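Local coordinates for protein response regulator FixJ (Bradyrhizobium japonicum, PDB 5XSO) that induces expression of nifA and fixK when activated by the oxygen sensor FixL, and so switches on nitrogen-fixation genes, at residues H16-D21 / G40-D45; F32-A37 / D120-M125; C61-V66 / P88-T93; A148-L153 / T193-N198; P155-V160 / E185-N190. All coordinates share one frame; numbering follows the deposited sequence.

From the N terminus, contact 1 comes first: it closes a beta-alpha-beta unit by pairing strand 16-20 with strand 40-44 after helix 24-36. That helix also opens contact 2, whose partner, helix 119-138, lies more than eighty residues on, so contacts 1 and 2 cross along the chain. Contact 3 falls within the span of contact 2 and closes a second beta-alpha-beta unit, strand 61-65 to strand 89-93; strands 16-20 and 61-65 are neighbours in the same sheet. Contacts 4 and 5 belong to the DNA-binding part, their centres 37 to 52 Å from those of the other three. Contact 4 ties helix 140-152 to helix 184-195, and contact 5 sits within its span.

Contact 1 of 5, residues H16-D21 / G40-D45; sequences HIYVID and GVTLFD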
# COMPACT_ATOMS: atom_id res chain seq x y z
N HIS A 16 10.94 11.29 4.65
CA HIS A 16 10.26 11.61 5.90
C HIS A 16 9.99 10.34 6.69
O HIS A 16 9.63 9.31 6.12
CB HIS A 16 8.94 12.34 5.69
CG HIS A 16 8.55 13.15 6.88
ND1 HIS A 16 9.11 14.38 7.16
CD2 HIS A 16 7.73 12.86 7.92
CE1 HIS A 16 8.62 14.83 8.30
NE2 HIS A 16 7.78 13.93 8.78
N ILE A 17 10.18 10.40 8.01
CA ILE A 17 10.03 9.23 8.89
C ILE A 17 8.93 9.51 9.89
O ILE A 17 8.91 10.58 10.52
CB ILE A 17 11.34 8.89 9.65
CG1 ILE A 17 12.58 8.92 8.73
CG2 ILE A 17 11.20 7.50 10.40
CD1 ILE A 17 12.43 7.97 7.54
N TYR A 18 8.01 8.57 10.07
CA TYR A 18 6.97 8.69 11.08
C TYR A 18 7.35 7.74 12.21
O TYR A 18 7.24 6.51 12.05
CB TYR A 18 5.59 8.37 10.50
CG TYR A 18 5.17 9.36 9.44
CD1 TYR A 18 4.99 10.70 9.77
CD2 TYR A 18 5.04 8.97 8.11
CE1 TYR A 18 4.62 11.63 8.80
CE2 TYR A 18 4.67 9.91 7.11
CZ TYR A 18 4.48 11.23 7.47
OH TYR A 18 4.15 12.19 6.52
N VAL A 19 7.78 8.29 13.34
CA VAL A 19 8.21 7.48 14.49
C VAL A 19 7.03 7.27 15.43
O VAL A 19 6.38 8.24 15.85
CB VAL A 19 9.36 8.17 15.24
CG1 VAL A 19 9.71 7.41 16.54
CG2 VAL A 19 10.62 8.26 14.33
N ILE A 20 6.79 6.01 15.82
CA ILE A 20 5.70 5.68 16.72
C ILE A 20 6.30 4.92 17.88
O ILE A 20 6.75 3.77 17.72
CB ILE A 20 4.60 4.84 16.05
CG1 ILE A 20 4.06 5.55 14.81
CG2 ILE A 20 3.52 4.57 17.08
CD1 ILE A 20 3.07 4.67 13.99
N ASP A 21 6.40 5.56 19.05
CA ASP A 21 7.03 4.88 20.18
C ASP A 21 6.53 5.53 21.45
O ASP A 21 6.54 6.75 21.55
CB ASP A 21 8.56 4.95 20.12
CG ASP A 21 9.21 3.86 20.96
OD1 ASP A 21 8.80 3.64 22.13
OD2 ASP A 21 10.11 3.19 20.42
N GLY A 40 13.67 13.95 7.37
CA GLY A 40 12.64 14.63 8.17
C GLY A 40 11.89 13.65 9.07
O GLY A 40 11.75 12.46 8.75
N VAL A 41 11.38 14.15 10.20
CA VAL A 41 10.80 13.29 11.25
C VAL A 41 9.52 13.91 11.83
O VAL A 41 9.45 15.12 12.08
CB VAL A 41 11.80 13.02 12.39
CG1 VAL A 41 11.25 11.94 13.33
CG2 VAL A 41 13.17 12.54 11.85
N THR A 42 8.49 13.08 12.02
CA THR A 42 7.29 13.43 12.78
C THR A 42 7.08 12.32 13.80
O THR A 42 7.21 11.15 13.46
CB THR A 42 6.05 13.55 11.89
OG1 THR A 42 6.27 14.56 10.90
CG2 THR A 42 4.81 13.95 12.73
N LEU A 43 6.78 12.66 15.05
CA LEU A 43 6.79 11.63 16.10
C LEU A 43 5.41 11.50 16.71
O LEU A 43 4.69 12.49 16.84
CB LEU A 43 7.81 11.97 17.19
CG LEU A 43 9.21 11.97 16.55
CD1 LEU A 43 9.62 13.39 16.20
CD2 LEU A 43 10.31 11.23 17.38
N PHE A 44 5.07 10.28 17.12
CA PHE A 44 3.80 10.04 17.80
C PHE A 44 4.07 9.21 19.05
O PHE A 44 4.85 8.24 19.01
CB PHE A 44 2.83 9.30 16.85
CG PHE A 44 2.56 10.04 15.59
CD1 PHE A 44 1.48 10.91 15.51
CD2 PHE A 44 3.39 9.89 14.48
CE1 PHE A 44 1.21 11.59 14.33
CE2 PHE A 44 3.13 10.56 13.31
CZ PHE A 44 2.04 11.42 13.23
N ASP A 45 3.45 9.60 20.17
CA ASP A 45 3.60 8.78 21.36
C ASP A 45 2.36 7.95 21.62
O ASP A 45 2.34 7.14 22.55
CB ASP A 45 3.93 9.68 22.56
CG ASP A 45 2.90 10.78 22.78
OD1 ASP A 45 1.70 10.54 22.57
OD2 ASP A 45 3.30 11.90 23.18
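Strand 16-20 runs parallel to strand 40-44 in even step from His-16 beside Gly-40 to Ile-20 beside Phe-44, their axes inclined by 21° and five backbone hydrogen bonds alternating between them, from Ile-17 N to Gly-40 O through to Asp-21 N to Phe-44 O. One side-chain bond joins this set: His-16 NE2 and Thr-42 OG1 lie 2.7 Å apart, and either could be the donor. CG of His-16 is anti to the backbone N (chi1 -156°), and the ring lies over strand 40-44, one face on the backbone of Gly-40, with ND1 3.5 Å from Gly-40 C. Glycine suits this place, since a side chain there would collide with ND1. An alanine at His-16 would probably leave Thr-42 OG1 without this partner and uncover the Gly-40 peptide. On the same sheet face Tyr-18 and Phe-44 lie side by side, Tyr-18 CD1 reaching Thr-42 CB at 3.7 Å and Phe-44 CE2 at 4.0 Å; the tyrosine hydroxyl binds Ser-58 O. On the other face Val-19 CG2 lies 3.9 Å from Val-41 CG1, and Leu-43 CD2 lies 3.9 Å from Val-19 CB. Branched aliphatics suit this face, where Val-19 and Val-41 also touch helix 24-36. Just past the strand, Asp-21 belongs to the probable magnesium site with Asp-22 and Asp-65, its OD1 held by Asp-23 N. Polar bonding at the histidine end and in the backbone, with apolar cover on both faces, fixes the strand that delivers this aspartate to the acidic cluster at the C-terminal end of the sheet.

Contact 2 of 5, residues F32-A37 / D120-M125; sequences FLLDSA and DRLTAM
Leu-33 and Leu-34 of helix 24-36, with Ala-37 soon after them, meet Leu-122 and Thr-123 of helix 119-138; these are the first and last helices of the receiver domain. The helix segments are inclined at 58°, with axes 10.4 Å apart at closest approach, and every contact between them is made by carbon. Thr-123 is the main point of touch on its side. Its methyl CG2, anti to the carbonyl carbon, faces Ala-37 CB at 3.6 Å and Leu-33 CD1 at 3.9 Å, while Leu-34 CD2 lies a little farther off at 4.2 Å. The small alanine suits the place where the backbones draw nearest, Ala-37 CA and Thr-123 CA being 7.2 Å apart. Threonine is apt here because it turns its methyl to the interface while OG1 stays beside its own helix, with at most a weak bond to a backbone carbonyl of the preceding turn. In the CheY-like alpha/beta fold these two helices cover one face of the central parallel sheet, and Leu-34 and Leu-122 reach from the helices to the strands: Leu-34 packs on Ile-17, Val-19 and Val-41 of contact 1, Leu-122 on Leu-90 of contact 3. Leu-33 and Leu-122 cross at about a right angle, CD1 of the former 4.2 Å from CD2 of the latter. The Leu-33 and Thr-123 side chains run past each other in opposite directions.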
# COMPACT_ATOMS: atom_id res chain seq x y z
N PHE A 32 17.06 12.36 17.09
CA PHE A 32 18.40 12.89 16.88
C PHE A 32 19.12 12.18 15.73
O PHE A 32 19.65 12.84 14.81
CB PHE A 32 19.22 12.81 18.18
CG PHE A 32 20.46 13.65 18.14
CD1 PHE A 32 21.69 13.07 17.82
CD2 PHE A 32 20.38 15.05 18.35
CE1 PHE A 32 22.87 13.90 17.77
CE2 PHE A 32 21.55 15.89 18.27
CZ PHE A 32 22.78 15.29 17.99
N LEU A 33 19.17 10.85 15.76
CA LEU A 33 19.94 10.13 14.75
C LEU A 33 19.36 10.26 13.34
O LEU A 33 20.10 10.16 12.36
CB LEU A 33 20.05 8.64 15.13
CG LEU A 33 18.89 7.67 14.87
CD1 LEU A 33 18.85 7.08 13.43
CD2 LEU A 33 18.92 6.45 15.90
N LEU A 34 18.03 10.36 13.20
CA LEU A 34 17.49 10.48 11.86
C LEU A 34 17.82 11.86 11.28
O LEU A 34 18.08 12.00 10.07
CB LEU A 34 15.98 10.26 11.92
CG LEU A 34 15.61 8.80 12.33
CD1 LEU A 34 14.09 8.74 12.60
CD2 LEU A 34 16.00 7.86 11.23
N ASP A 35 17.81 12.88 12.13
CA ASP A 35 18.18 14.21 11.65
C ASP A 35 19.62 14.23 11.17
O ASP A 35 19.93 14.83 10.13
CB ASP A 35 17.99 15.25 12.75
CG ASP A 35 18.29 16.66 12.22
OD1 ASP A 35 17.60 17.12 11.30
OD2 ASP A 35 19.30 17.22 12.66
N SER A 36 20.52 13.58 11.93
CA SER A 36 21.93 13.54 11.52
C SER A 36 22.10 12.86 10.17
O SER A 36 23.03 13.19 9.43
CB SER A 36 22.83 12.86 12.55
OG SER A 36 22.62 13.39 13.85
N ALA A 37 21.23 11.91 9.86
CA ALA A 37 21.30 11.27 8.57
C ALA A 37 20.60 12.07 7.47
O ALA A 37 20.63 11.65 6.31
CB ALA A 37 20.73 9.85 8.68
N ASP A 120 23.23 3.25 12.07
CA ASP A 120 23.39 3.10 10.63
C ASP A 120 22.62 1.91 10.08
O ASP A 120 22.29 1.89 8.88
CB ASP A 120 24.86 2.93 10.26
CG ASP A 120 25.65 4.23 10.32
OD1 ASP A 120 25.10 5.36 10.58
OD2 ASP A 120 26.88 4.10 10.13
N ARG A 121 22.37 0.89 10.92
CA ARG A 121 21.53 -0.21 10.47
C ARG A 121 20.11 0.27 10.20
O ARG A 121 19.48 -0.15 9.21
CB ARG A 121 21.54 -1.33 11.51
CG ARG A 121 20.68 -2.51 11.13
CD ARG A 121 21.46 -3.57 10.50
NE ARG A 121 20.80 -4.87 10.66
CZ ARG A 121 19.99 -5.41 9.75
NH1 ARG A 121 19.74 -4.75 8.62
NH2 ARG A 121 19.44 -6.60 9.96
N LEU A 122 19.58 1.14 11.07
CA LEU A 122 18.25 1.70 10.83
C LEU A 122 18.26 2.56 9.57
O LEU A 122 17.37 2.43 8.72
CB LEU A 122 17.79 2.56 12.01
CG LEU A 122 16.41 3.20 11.88
CD1 LEU A 122 15.31 2.17 11.47
CD2 LEU A 122 16.10 3.95 13.20
N THR A 123 19.24 3.45 9.42
CA THR A 123 19.12 4.40 8.31
C THR A 123 19.31 3.68 6.97
O THR A 123 18.59 3.97 6.01
CB THR A 123 20.08 5.59 8.47
OG1 THR A 123 21.40 5.11 8.69
CG2 THR A 123 19.67 6.52 9.64
N ALA A 124 20.18 2.67 6.92
CA ALA A 124 20.28 1.84 5.71
C ALA A 124 18.98 1.10 5.42
O ALA A 124 18.60 0.90 4.26
CB ALA A 124 21.41 0.83 5.84
N MET A 125 18.32 0.60 6.46
CA MET A 125 17.07 -0.10 6.24
C MET A 125 16.00 0.85 5.74
O MET A 125 15.17 0.48 4.90
CB MET A 125 16.63 -0.80 7.53
CG MET A 125 15.36 -1.63 7.46
SD MET A 125 15.09 -2.41 9.10
CE MET A 125 16.39 -3.62 9.11

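Contact 3 of 5, residues C61-V66 / P88-T93; sequences CVVSDV and PILIMT
Val-62, Ser-64 and Val-66 exchange backbone hydrogen bonds with Pro-88, Leu-90 and Met-92, in the parallel pattern that closes the beta-alpha-beta unit of strand 61-65, helix 73-82 and strand 89-93. Four of the five are nearly straight, such as Leu-90 N to Val-62 O at 2.8 Å; Val-66 N to Met-92 O bends to 133° where the first strand ends. Pro-88 suits the start of the pairing, since of its backbone only the carbonyl bonds across these two segments.

Apolar contacts fill both faces. On one, Val-62 and Ile-89 lie side by side, Val-62 CB 3.9 Å from Ile-89 CG1. On the other, Cys-61 SG rests 4.0 Å from Leu-90 CG, and Met-92 crosses Val-63 at about a right angle. The methionine chain bends at chi3 (-80°), which puts CE 3.8 Å from Val-63 CG1 and 3.7 Å from Asp-65 N. An alanine at Met-92 would probably leave Val-63 CG1 poorly covered and open a gap beside Asp-65. Just past the strand, Val-66 crosses Ile-91 at about a right angle, its CB 3.5 Å from Ile-91 CG2.

Polar side chains gather at the C-terminal end. Asp-65 is, with Asp-21, a probable magnesium ligand; its OD1 accepts from Arg-67 N, and Met-92 CE also touches Asp-21. The unbranched, flexible thioether can therefore cover this corner without bringing a competing charge to the acidic site.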
# COMPACT_ATOMS: atom_id res chain seq x y z
N CYS A 61 8.33 6.83 5.66
CA CYS A 61 8.56 5.51 6.21
C CYS A 61 8.12 5.51 7.67
O CYS A 61 8.50 6.42 8.43
CB CYS A 61 10.04 5.12 6.10
SG CYS A 61 10.46 3.46 6.70
N VAL A 62 7.37 4.50 8.08
CA VAL A 62 6.96 4.36 9.47
C VAL A 62 7.97 3.49 10.22
O VAL A 62 8.38 2.42 9.73
CB VAL A 62 5.54 3.77 9.57
CG1 VAL A 62 5.14 3.57 11.03
CG2 VAL A 62 4.54 4.63 8.81
N VAL A 63 8.41 3.95 11.40
CA VAL A 63 9.28 3.17 12.27
C VAL A 63 8.57 3.07 13.62
O VAL A 63 8.41 4.09 14.31
CB VAL A 63 10.67 3.82 12.42
CG1 VAL A 63 11.51 3.05 13.43
CG2 VAL A 63 11.39 3.90 11.05
N SER A 64 8.07 1.86 13.97
CA SER A 64 7.15 1.74 15.10
C SER A 64 7.61 0.65 16.05
O SER A 64 8.13 -0.40 15.62
CB SER A 64 5.73 1.43 14.61
OG SER A 64 4.81 1.18 15.68
N ASP A 65 7.50 0.93 17.34
CA ASP A 65 7.59 -0.11 18.36
C ASP A 65 6.54 -1.20 18.16
O ASP A 65 5.38 -0.93 17.85
CB ASP A 65 7.44 0.51 19.76
CG ASP A 65 7.77 -0.49 20.88
OD1 ASP A 65 6.81 -1.08 21.42
OD2 ASP A 65 8.94 -0.68 21.19
N VAL A 66 6.96 -2.46 18.38
CA VAL A 66 6.17 -3.63 18.08
C VAL A 66 4.99 -3.73 19.04
O VAL A 66 3.97 -4.34 18.69
CB VAL A 66 7.01 -4.92 18.16
CG1 VAL A 66 7.62 -5.10 19.57
CG2 VAL A 66 6.19 -6.10 17.79
N PRO A 88 5.98 2.32 3.67
CA PRO A 88 6.64 1.13 4.23
C PRO A 88 6.72 1.24 5.75
O PRO A 88 6.84 2.34 6.33
CB PRO A 88 8.05 1.18 3.61
CG PRO A 88 8.30 2.66 3.34
CD PRO A 88 6.92 3.26 3.04
N ILE A 89 6.66 0.08 6.42
CA ILE A 89 6.72 0.05 7.88
C ILE A 89 7.88 -0.83 8.36
O ILE A 89 8.00 -2.00 7.97
CB ILE A 89 5.39 -0.46 8.48
CG1 ILE A 89 4.22 0.43 8.00
CG2 ILE A 89 5.52 -0.45 10.02
CD1 ILE A 89 2.85 -0.27 8.11
N LEU A 90 8.71 -0.27 9.25
CA LEU A 90 9.74 -1.03 9.96
C LEU A 90 9.34 -1.16 11.43
O LEU A 90 8.83 -0.20 12.04
CB LEU A 90 11.11 -0.31 9.89
CG LEU A 90 11.54 0.10 8.48
CD1 LEU A 90 12.89 0.83 8.56
CD2 LEU A 90 11.66 -1.20 7.60
N ILE A 91 9.58 -2.33 12.01
CA ILE A 91 9.16 -2.66 13.37
C ILE A 91 10.40 -2.79 14.25
O ILE A 91 11.31 -3.56 13.91
CB ILE A 91 8.36 -3.98 13.39
CG1 ILE A 91 7.10 -3.86 12.51
CG2 ILE A 91 8.07 -4.39 14.82
CD1 ILE A 91 6.12 -2.84 13.01
N MET A 92 10.43 -2.03 15.36
CA MET A 92 11.47 -2.12 16.39
C MET A 92 10.97 -3.05 17.50
O MET A 92 9.82 -2.97 17.90
CB MET A 92 11.81 -0.75 17.00
CG MET A 92 12.17 0.25 15.95
SD MET A 92 12.57 1.80 16.83
CE MET A 92 10.90 2.36 17.12
N THR A 93 11.84 -3.93 17.99
CA THR A 93 11.35 -4.95 18.92
C THR A 93 12.47 -5.40 19.85
O THR A 93 13.64 -5.50 19.44
CB THR A 93 10.76 -6.18 18.17
OG1 THR A 93 10.29 -7.15 19.13
CG2 THR A 93 11.82 -6.87 17.27

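Contact 4 of 5, residues A148-L153 / T193-N198; sequences ARVASL and TKMQAN. With FMT (formic acid), chain I.
The guanidinium of Arg-149 meets Met-195 O with its edge: NH1 donates at 3.0 Å with the oxygen near the plane of the group, although NH1 itself stands above the carbonyl plane. Gln-196 CB comes to NH1 obliquely, and the amide of that glutamine is turned 70° from the guanidinium. Gln-196 NE2 in turn donates to a lone pair of Thr-193 O at 2.7 Å. One water links Arg-149 NH1 to Gln-196 O, and Arg-149 NE forms a salt bridge with Asp-145, so several partners hold the charged end.

Before reaching this end the arginine chain lies against the partner helix, CG 3.4 Å from Lys-194 O. Met-195, bent at chi2 and chi3, curls back to place SD 3.8 Å from Arg-149 CB and CE 3.7 Å from Val-150 CG2; an unbranched thioether can take so bent a course. Lys-194 stretches out past Leu-153, its CD 3.7 Å from Leu-153 CD2, and brings NZ to Ser-152 O at 2.9 Å. NZ also makes a salt bridge with Glu-157 and a weak bond to a formic acid molecule. Ser-152 OG turns back to Arg-149 O, and a second water joins that hydroxyl to Lys-194 O.

The contact joins the C-terminal ends of helices 140-152 and 184-195 in the LuxR-type DNA-binding part, where Met-195 also packs on Met-161 and Leu-203. The second helix ends in a Schellman motif with Gln-196 at C-prime. Each helix end receives a cation from the other, which would probably offset the partial negative charge at the two C-terminal ends.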
# COMPACT_ATOMS: atom_id res chain seq x y z
N ALA A 148 -11.32 3.46 -9.70
CA ALA A 148 -12.61 4.13 -9.81
C ALA A 148 -13.27 3.78 -11.14
O ALA A 148 -14.49 3.57 -11.19
CB ALA A 148 -12.44 5.64 -9.69
N ARG A 149 -12.48 3.76 -12.22
CA ARG A 149 -13.02 3.39 -13.53
C ARG A 149 -13.59 1.99 -13.49
O ARG A 149 -14.71 1.75 -13.96
CB ARG A 149 -11.92 3.49 -14.60
CG ARG A 149 -11.55 4.92 -14.95
CD ARG A 149 -10.47 4.94 -16.06
NE ARG A 149 -9.38 5.84 -15.73
CZ ARG A 149 -8.21 5.90 -16.37
NH1 ARG A 149 -7.97 5.12 -17.42
NH2 ARG A 149 -7.27 6.77 -15.96
N VAL A 150 -12.85 1.05 -12.89
CA VAL A 150 -13.33 -0.34 -12.81
C VAL A 150 -14.61 -0.40 -12.00
O VAL A 150 -15.55 -1.13 -12.36
CB VAL A 150 -12.24 -1.24 -12.19
CG1 VAL A 150 -12.82 -2.65 -11.92
CG2 VAL A 150 -10.99 -1.29 -13.10
N ALA A 151 -14.67 0.35 -10.90
CA ALA A 151 -15.88 0.37 -10.08
C ALA A 151 -17.05 0.99 -10.81
O ALA A 151 -18.20 0.69 -10.46
CB ALA A 151 -15.63 1.12 -8.76
N SER A 152 -16.80 1.80 -11.85
CA SER A 152 -17.90 2.39 -12.59
C SER A 152 -18.53 1.42 -13.58
O SER A 152 -19.64 1.69 -14.07
CB SER A 152 -17.46 3.65 -13.34
OG SER A 152 -16.70 3.37 -14.52
N LEU A 153 -17.87 0.31 -13.91
CA LEU A 153 -18.48 -0.69 -14.79
C LEU A 153 -19.71 -1.31 -14.14
O LEU A 153 -19.75 -1.54 -12.95
CB LEU A 153 -17.49 -1.81 -15.10
CG LEU A 153 -16.14 -1.33 -15.63
CD1 LEU A 153 -15.26 -2.57 -15.84
CD2 LEU A 153 -16.43 -0.63 -16.97
N THR A 193 -14.97 2.75 -23.18
CA THR A 193 -15.19 4.17 -22.85
C THR A 193 -14.96 4.45 -21.36
O THR A 193 -14.27 5.42 -21.00
CB THR A 193 -16.60 4.59 -23.27
OG1 THR A 193 -16.74 4.40 -24.67
CG2 THR A 193 -16.85 6.11 -22.96
N LYS A 194 -15.51 3.61 -20.48
CA LYS A 194 -15.39 3.85 -19.06
C LYS A 194 -13.96 3.65 -18.59
O LYS A 194 -13.47 4.40 -17.74
CB LYS A 194 -16.34 2.91 -18.29
CG LYS A 194 -17.82 3.29 -18.36
CD LYS A 194 -18.63 2.32 -17.52
CE LYS A 194 -20.14 2.75 -17.48
NZ LYS A 194 -20.96 1.80 -16.61
N MET A 195 -13.25 2.70 -19.19
CA MET A 195 -11.87 2.47 -18.83
C MET A 195 -10.90 3.40 -19.55
O MET A 195 -9.73 3.49 -19.14
CB MET A 195 -11.47 1.02 -19.11
CG MET A 195 -12.16 -0.03 -18.28
SD MET A 195 -12.01 0.23 -16.48
CE MET A 195 -10.23 0.15 -16.43
N GLN A 196 -11.37 4.10 -20.56
CA GLN A 196 -10.52 4.92 -21.45
C GLN A 196 -9.41 4.07 -22.05
O GLN A 196 -8.21 4.41 -21.99
CB GLN A 196 -9.97 6.14 -20.70
CG GLN A 196 -11.15 7.11 -20.47
CD GLN A 196 -11.64 7.76 -21.79
OE1 GLN A 196 -10.99 8.69 -22.29
NE2 GLN A 196 -12.81 7.30 -22.35
N ALA A 197 -9.79 2.89 -22.55
CA ALA A 197 -8.84 1.96 -23.17
C ALA A 197 -9.04 2.03 -24.68
O ALA A 197 -10.19 2.02 -25.14
CB ALA A 197 -9.04 0.52 -22.66
N ASN A 198 -7.96 2.06 -25.43
CA ASN A 198 -8.00 2.17 -26.89
C ASN A 198 -7.82 0.82 -27.59
O ASN A 198 -7.78 0.76 -28.82
CB ASN A 198 -6.90 3.11 -27.34
CG ASN A 198 -7.15 4.56 -26.94
OD1 ASN A 198 -6.16 5.38 -26.98
ND2 ASN A 198 -8.36 4.91 -26.64
C FMT I . -23.79 2.47 -15.53
O1 FMT I . -23.45 2.13 -14.39
O2 FMT I . -23.26 3.39 -16.17
O HOH W 1 -6.40 5.24 -20.05
O HOH W 2 -15.58 5.58 -15.82

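Contact 5 of 5, residues P155-V160 / E185-N190; sequences PRERQV and EVYRAN
Tyr-187 meets three residues of helix 155-166 along its length, beginning at CB, which lies 3.6 Å from Val-160 CG2. The first torsion (chi1 -69°) sets CG beside the backbone N, anti to the carbonyl carbon. At CD1 the neighbour is Glu-157 CG, 3.7 Å away, the two side chains crossing at about a right angle; on the other side of the ring axis CD2 lies 4.1 Å from Val-160 CG2. Farther out, CE2 and CZ both reach Arg-156 CB at 3.7 Å. That methylene sits over one face of the ring, 3.8 Å from the centroid and 18° off the normal, a CH-pi contact. Finally OH comes within 3.9 Å of Arg-156 CG. An aromatic suits this place because it offers a broad flat face to a methylene, while valine supplies a compact branched surface at its base.

The polar tips of its neighbours also have partners beyond the ring. Arg-156 bends at chi2, and NH1 donates to Gln-159 OE1 at 2.8 Å and to Tyr-177 O; Glu-157 OE2 accepts from Ser-154 N. The two helix segments cross at 88°, their axes 8.9 Å apart. Tyr-187 lies in the predicted helix-turn-helix, residues 170-189, and Val-160 also touches Ile-173 of its first helix. Such a helix set almost perpendicular behind the probable recognition helix fits the compact helical DNA-binding domain of the LuxR family.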
# COMPACT_ATOMS: atom_id res chain seq x y z
N PRO A 155 -22.14 -4.73 -13.60
CA PRO A 155 -21.72 -6.12 -13.45
C PRO A 155 -21.48 -6.82 -14.77
O PRO A 155 -20.48 -7.54 -14.90
CB PRO A 155 -22.88 -6.76 -12.62
CG PRO A 155 -23.39 -5.62 -11.82
CD PRO A 155 -23.37 -4.45 -12.81
N ARG A 156 -22.34 -6.63 -15.78
CA ARG A 156 -22.11 -7.34 -17.03
C ARG A 156 -20.89 -6.76 -17.73
O ARG A 156 -20.17 -7.47 -18.44
CB ARG A 156 -23.30 -7.16 -17.96
CG ARG A 156 -24.58 -7.97 -17.56
CD ARG A 156 -24.27 -9.38 -17.07
NE ARG A 156 -25.50 -10.17 -16.89
CZ ARG A 156 -25.50 -11.49 -16.78
NH1 ARG A 156 -24.35 -12.18 -16.81
NH2 ARG A 156 -26.66 -12.13 -16.65
N GLU A 157 -20.70 -5.45 -17.62
CA GLU A 157 -19.51 -4.85 -18.22
C GLU A 157 -18.24 -5.41 -17.60
O GLU A 157 -17.24 -5.64 -18.30
CB GLU A 157 -19.55 -3.32 -18.04
CG GLU A 157 -20.53 -2.69 -19.05
CD GLU A 157 -21.07 -1.37 -18.59
OE1 GLU A 157 -21.99 -0.89 -19.26
OE2 GLU A 157 -20.58 -0.77 -17.60
N ARG A 158 -18.26 -5.64 -16.27
CA ARG A 158 -17.10 -6.23 -15.61
C ARG A 158 -16.86 -7.64 -16.14
O ARG A 158 -15.71 -8.01 -16.43
CB ARG A 158 -17.31 -6.17 -14.08
CG ARG A 158 -16.29 -6.92 -13.28
CD ARG A 158 -14.97 -6.13 -13.29
NE ARG A 158 -14.00 -6.82 -12.44
CZ ARG A 158 -13.80 -6.53 -11.15
NH1 ARG A 158 -14.48 -5.56 -10.55
NH2 ARG A 158 -12.91 -7.24 -10.47
N GLN A 159 -17.93 -8.43 -16.30
CA GLN A 159 -17.79 -9.76 -16.90
C GLN A 159 -17.25 -9.71 -18.31
O GLN A 159 -16.44 -10.56 -18.70
CB GLN A 159 -19.15 -10.50 -16.90
CG GLN A 159 -19.56 -10.92 -15.49
CD GLN A 159 -20.97 -11.51 -15.48
OE1 GLN A 159 -21.76 -11.24 -16.37
NE2 GLN A 159 -21.25 -12.35 -14.51
N VAL A 160 -17.76 -8.81 -19.13
CA VAL A 160 -17.26 -8.69 -20.50
C VAL A 160 -15.79 -8.29 -20.51
O VAL A 160 -14.99 -8.84 -21.27
CB VAL A 160 -18.13 -7.71 -21.33
CG1 VAL A 160 -17.45 -7.46 -22.73
CG2 VAL A 160 -19.58 -8.28 -21.54
N GLU A 185 -21.23 -6.46 -27.88
CA GLU A 185 -20.50 -5.29 -28.37
C GLU A 185 -20.96 -4.02 -27.69
O GLU A 185 -20.19 -3.06 -27.62
CB GLU A 185 -20.66 -5.14 -29.89
CG GLU A 185 -19.90 -6.21 -30.65
CD GLU A 185 -18.40 -5.97 -30.66
OE1 GLU A 185 -17.63 -6.93 -30.65
OE2 GLU A 185 -17.99 -4.79 -30.68
N VAL A 186 -22.21 -3.97 -27.22
CA VAL A 186 -22.65 -2.80 -26.43
C VAL A 186 -21.84 -2.69 -25.16
O VAL A 186 -21.31 -1.62 -24.82
CB VAL A 186 -24.15 -2.88 -26.13
CG1 VAL A 186 -24.60 -1.68 -25.19
CG2 VAL A 186 -24.96 -2.97 -27.45
N TYR A 187 -21.72 -3.81 -24.44
CA TYR A 187 -20.94 -3.79 -23.23
C TYR A 187 -19.47 -3.55 -23.53
O TYR A 187 -18.82 -2.83 -22.75
CB TYR A 187 -21.12 -5.11 -22.46
CG TYR A 187 -22.53 -5.26 -21.87
CD1 TYR A 187 -23.17 -4.18 -21.23
CD2 TYR A 187 -23.22 -6.47 -21.98
CE1 TYR A 187 -24.49 -4.34 -20.63
CE2 TYR A 187 -24.49 -6.65 -21.44
CZ TYR A 187 -25.12 -5.57 -20.77
OH TYR A 187 -26.36 -5.74 -20.21
N ARG A 188 -18.93 -4.17 -24.59
CA ARG A 188 -17.52 -3.91 -24.92
C ARG A 188 -17.29 -2.40 -25.07
O ARG A 188 -16.28 -1.83 -24.58
CB ARG A 188 -17.18 -4.63 -26.23
CG ARG A 188 -15.67 -4.38 -26.61
CD ARG A 188 -15.50 -4.25 -28.13
NE ARG A 188 -14.07 -4.00 -28.46
CZ ARG A 188 -13.20 -4.97 -28.73
NH1 ARG A 188 -13.52 -6.28 -28.60
NH2 ARG A 188 -11.94 -4.61 -29.06
N ALA A 189 -18.16 -1.76 -25.86
CA ALA A 189 -17.98 -0.31 -26.11
C ALA A 189 -18.02 0.47 -24.80
O ALA A 189 -17.21 1.41 -24.58
CB ALA A 189 -19.06 0.22 -27.04
N ASN A 190 -18.96 0.12 -23.92
CA ASN A 190 -19.02 0.77 -22.61
C ASN A 190 -17.77 0.51 -21.80
O ASN A 190 -17.27 1.43 -21.09
CB ASN A 190 -20.22 0.28 -21.79
CG ASN A 190 -21.59 0.62 -22.42
OD1 ASN A 190 -22.66 0.07 -22.00
ND2 ASN A 190 -21.58 1.44 -23.44